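Local coordinates for protein CG8862 (Drosophila melanogaster, PDB 3ISM) that probably cuts DNA and RNA as a magnesium-dependent, non-specific mitochondrial endonuclease of the His-Me finger clan, at residues B[16-21]-B[54-59]. Sequence-based numbering, arbitrary orientation. Where two conformers were deposited one is given.
Sequences PSRIGQ and FEHLTA
Arg18 and His56 illustrate how one long side chain can tie a surface helix to a strand of the main sheet with its last atoms alone. Starting from CB, the Arg18 chain turns at the CB-CG bond (chi2 83°); this aliphatic part meets nothing of segment 54-59 and carries the guanidinium out to it. NE turns to Asp38, which forms a salt bridge with it. Arg18 NH1 gives a nearly straight hydrogen bond to His56 ND1 (3.0 Å, 168°), lying in the guanidinium plane and close to that of the imidazole, although the two planes are inclined by 55°. Arg18 NH1 also donates to a lone pair of Gln21 OE1 (3.1 Å), while NH2 reaches the backbone O of His56 in a weak bond. Since ND1 accepts, the proton is likely to sit on NE2, which is hydrogen-bonded to Asn153 OD1; Tyr155 stacks on the ring. A methionine at Arg18 would probably leave Asp38 without its countercharge and ND1 without this donor. The arrangement is a polar surface tie, joining N-terminal helix 16-22 to strand 49-57 of the large mixed sheet of this nuclease fold, away from the predicted catalytic His101 and from Asn133 and Glu141, which bind magnesium.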
ATOM      1  N   PRO B  16      -3.060 -22.701  20.721  1.00 43.19           N
ATOM      2  CA  PRO B  16      -3.110 -23.303  19.378  1.00 42.37           C
ATOM      3  C   PRO B  16      -4.532 -23.689  18.949  1.00 41.26           C
ATOM      4  O   PRO B  16      -4.922 -23.417  17.805  1.00 41.10           O
ATOM      5  CB  PRO B  16      -2.232 -24.555  19.514  1.00 42.70           C
ATOM      6  CG  PRO B  16      -1.311 -24.265  20.668  1.00 43.17           C
ATOM      7  CD  PRO B  16      -2.106 -23.405  21.609  1.00 43.28           C
ATOM      8  N   SER B  17      -5.284 -24.295  19.870  1.00 40.21           N
ATOM      9  CA  SER B  17      -6.664 -24.707  19.608  0.50 39.55           C
ATOM     10  C   SER B  17      -7.568 -23.519  19.262  1.00 39.11           C
ATOM     11  O   SER B  17      -8.430 -23.628  18.393  1.00 39.04           O
ATOM     12  CB  SER B  17      -7.242 -25.497  20.792  0.50 39.50           C
ATOM     13  OG  SER B  17      -7.490 -24.667  21.918  0.50 39.00           O
ATOM     14  N   ARG B  18      -7.358 -22.388  19.941  1.00 38.00           N
ATOM     15  CA  ARG B  18      -8.175 -21.186  19.733  1.00 36.55           C
ATOM     16  C   ARG B  18      -7.846 -20.451  18.432  1.00 36.10           C
ATOM     17  O   ARG B  18      -8.754 -20.009  17.723  1.00 35.79           O
ATOM     18  CB  ARG B  18      -8.077 -20.235  20.932  1.00 36.25           C
ATOM     19  CG  ARG B  18      -8.945 -18.981  20.831  1.00 34.52           C
ATOM     20  CD  ARG B  18     -10.387 -19.226  21.270  1.00 31.46           C
ATOM     21  NE  ARG B  18     -11.242 -18.109  20.886  1.00 28.28           N
ATOM     22  CZ  ARG B  18     -12.255 -18.186  20.023  1.00 27.39           C
ATOM     23  NH1 ARG B  18     -12.581 -19.350  19.460  1.00 23.95           N
ATOM     24  NH2 ARG B  18     -12.959 -17.091  19.739  1.00 25.59           N
ATOM     25  N   ILE B  19      -6.560 -20.320  18.114  1.00 35.52           N
ATOM     26  CA  ILE B  19      -6.168 -19.746  16.829  1.00 35.09           C
ATOM     27  C   ILE B  19      -6.807 -20.541  15.681  1.00 34.37           C
ATOM     28  O   ILE B  19      -7.400 -19.957  14.775  1.00 34.36           O
ATOM     29  CB  ILE B  19      -4.636 -19.687  16.643  1.00 35.45           C
ATOM     30  CG1 ILE B  19      -3.970 -19.006  17.832  1.00 36.69           C
ATOM     31  CG2 ILE B  19      -4.269 -18.928  15.366  1.00 35.63           C
ATOM     32  CD1 ILE B  19      -2.474 -19.346  17.967  1.00 40.70           C
ATOM     33  N   GLY B  20      -6.697 -21.867  15.747  1.00 33.21           N
ATOM     34  CA  GLY B  20      -7.318 -22.752  14.770  1.00 32.19           C
ATOM     35  C   GLY B  20      -8.836 -22.676  14.750  1.00 31.48           C
ATOM     36  O   GLY B  20      -9.453 -22.880  13.706  1.00 31.82           O
ATOM     37  N   GLN B  21      -9.443 -22.397  15.901  1.00 30.39           N
ATOM     38  CA  GLN B  21     -10.879 -22.104  15.961  1.00 29.66           C
ATOM     39  C   GLN B  21     -11.221 -20.785  15.253  1.00 29.27           C
ATOM     40  O   GLN B  21     -12.103 -20.745  14.383  1.00 29.42           O
ATOM     41  CB  GLN B  21     -11.366 -22.069  17.406  1.00 29.41           C
ATOM     42  CG  GLN B  21     -11.618 -23.443  18.023  1.00 29.73           C
ATOM     43  CD  GLN B  21     -11.747 -23.376  19.533  1.00 30.02           C
ATOM     44  OE1 GLN B  21     -11.807 -22.287  20.113  1.00 29.99           O
ATOM     45  NE2 GLN B  21     -11.779 -24.538  20.181  1.00 29.63           N
ATOM     46  N   PHE B  54      -9.084 -10.863  12.759  1.00 27.19           N
ATOM     47  CA  PHE B  54     -10.053 -11.924  12.616  1.00 27.76           C
ATOM     48  C   PHE B  54     -10.627 -12.308  13.982  1.00 27.39           C
ATOM     49  O   PHE B  54      -9.905 -12.386  14.982  1.00 27.17           O
ATOM     50  CB  PHE B  54      -9.451 -13.153  11.911  1.00 28.28           C
ATOM     51  CG  PHE B  54     -10.375 -13.758  10.898  1.00 29.66           C
ATOM     52  CD1 PHE B  54     -10.193 -13.505   9.541  1.00 31.36           C
ATOM     53  CD2 PHE B  54     -11.472 -14.516  11.305  1.00 29.57           C
ATOM     54  CE1 PHE B  54     -11.084 -14.032   8.596  1.00 33.12           C
ATOM     55  CE2 PHE B  54     -12.365 -15.037  10.370  1.00 32.24           C
ATOM     56  CZ  PHE B  54     -12.176 -14.786   9.011  1.00 30.52           C
ATOM     57  N   GLU B  55     -11.932 -12.534  14.016  1.00 26.80           N
ATOM     58  CA  GLU B  55     -12.638 -12.809  15.274  1.00 26.38           C
ATOM     59  C   GLU B  55     -13.638 -13.925  15.052  1.00 26.05           C
ATOM     60  O   GLU B  55     -14.200 -14.059  13.970  1.00 25.08           O
ATOM     61  CB  GLU B  55     -13.374 -11.564  15.773  1.00 25.71           C
ATOM     62  CG  GLU B  55     -12.479 -10.345  16.132  1.00 26.34           C
ATOM     63  CD  GLU B  55     -13.304  -9.059  16.338  1.00 26.83           C
ATOM     64  OE1 GLU B  55     -13.985  -8.624  15.384  1.00 27.00           O
ATOM     65  OE2 GLU B  55     -13.273  -8.482  17.447  1.00 25.82           O
ATOM     66  N   HIS B  56     -13.839 -14.735  16.086  1.00 26.10           N
ATOM     67  CA  HIS B  56     -14.887 -15.726  16.092  1.00 25.99           C
ATOM     68  C   HIS B  56     -15.739 -15.442  17.321  1.00 26.26           C
ATOM     69  O   HIS B  56     -15.291 -15.638  18.446  1.00 26.40           O
ATOM     70  CB  HIS B  56     -14.309 -17.153  16.112  1.00 25.57           C
ATOM     71  CG  HIS B  56     -15.265 -18.185  16.640  1.00 24.71           C
ATOM     72  ND1 HIS B  56     -14.919 -19.077  17.631  1.00 24.82           N
ATOM     73  CD2 HIS B  56     -16.560 -18.446  16.336  1.00 22.96           C
ATOM     74  CE1 HIS B  56     -15.959 -19.848  17.912  1.00 24.07           C
ATOM     75  NE2 HIS B  56     -16.969 -19.482  17.143  1.00 24.63           N
ATOM     76  N   LEU B  57     -16.961 -14.970  17.085  1.00 26.38           N
ATOM     77  CA  LEU B  57     -17.854 -14.536  18.150  1.00 26.23           C
ATOM     78  C   LEU B  57     -18.950 -15.562  18.417  1.00 26.16           C
ATOM     79  O   LEU B  57     -19.489 -16.190  17.485  1.00 25.74           O
ATOM     80  CB  LEU B  57     -18.508 -13.187  17.811  1.00 26.13           C
ATOM     81  CG  LEU B  57     -17.680 -12.086  17.131  1.00 27.37           C
ATOM     82  CD1 LEU B  57     -18.560 -10.837  16.938  1.00 27.86           C
ATOM     83  CD2 LEU B  57     -16.396 -11.735  17.901  1.00 26.57           C
ATOM     84  N   THR B  58     -19.250 -15.728  19.704  1.00 25.38           N
ATOM     85  CA  THR B  58     -20.416 -16.445  20.151  1.00 25.67           C
ATOM     86  C   THR B  58     -21.234 -15.510  21.055  1.00 25.55           C
ATOM     87  O   THR B  58     -20.766 -14.426  21.439  1.00 25.41           O
ATOM     88  CB  THR B  58     -20.029 -17.714  20.947  1.00 26.11           C
ATOM     89  OG1 THR B  58     -19.199 -17.340  22.051  1.00 26.49           O
ATOM     90  CG2 THR B  58     -19.268 -18.710  20.059  1.00 25.61           C
ATOM     91  N   ALA B  59     -22.456 -15.922  21.372  1.00 25.14           N
ATOM     92  CA  ALA B  59     -23.304 -15.200  22.315  1.00 25.03           C
ATOM     93  C   ALA B  59     -22.578 -15.056  23.657  1.00 25.19           C
ATOM     94  O   ALA B  59     -22.670 -14.012  24.307  1.00 24.63           O
ATOM     95  CB  ALA B  59     -24.652 -15.937  22.520  1.00 24.18           C
TER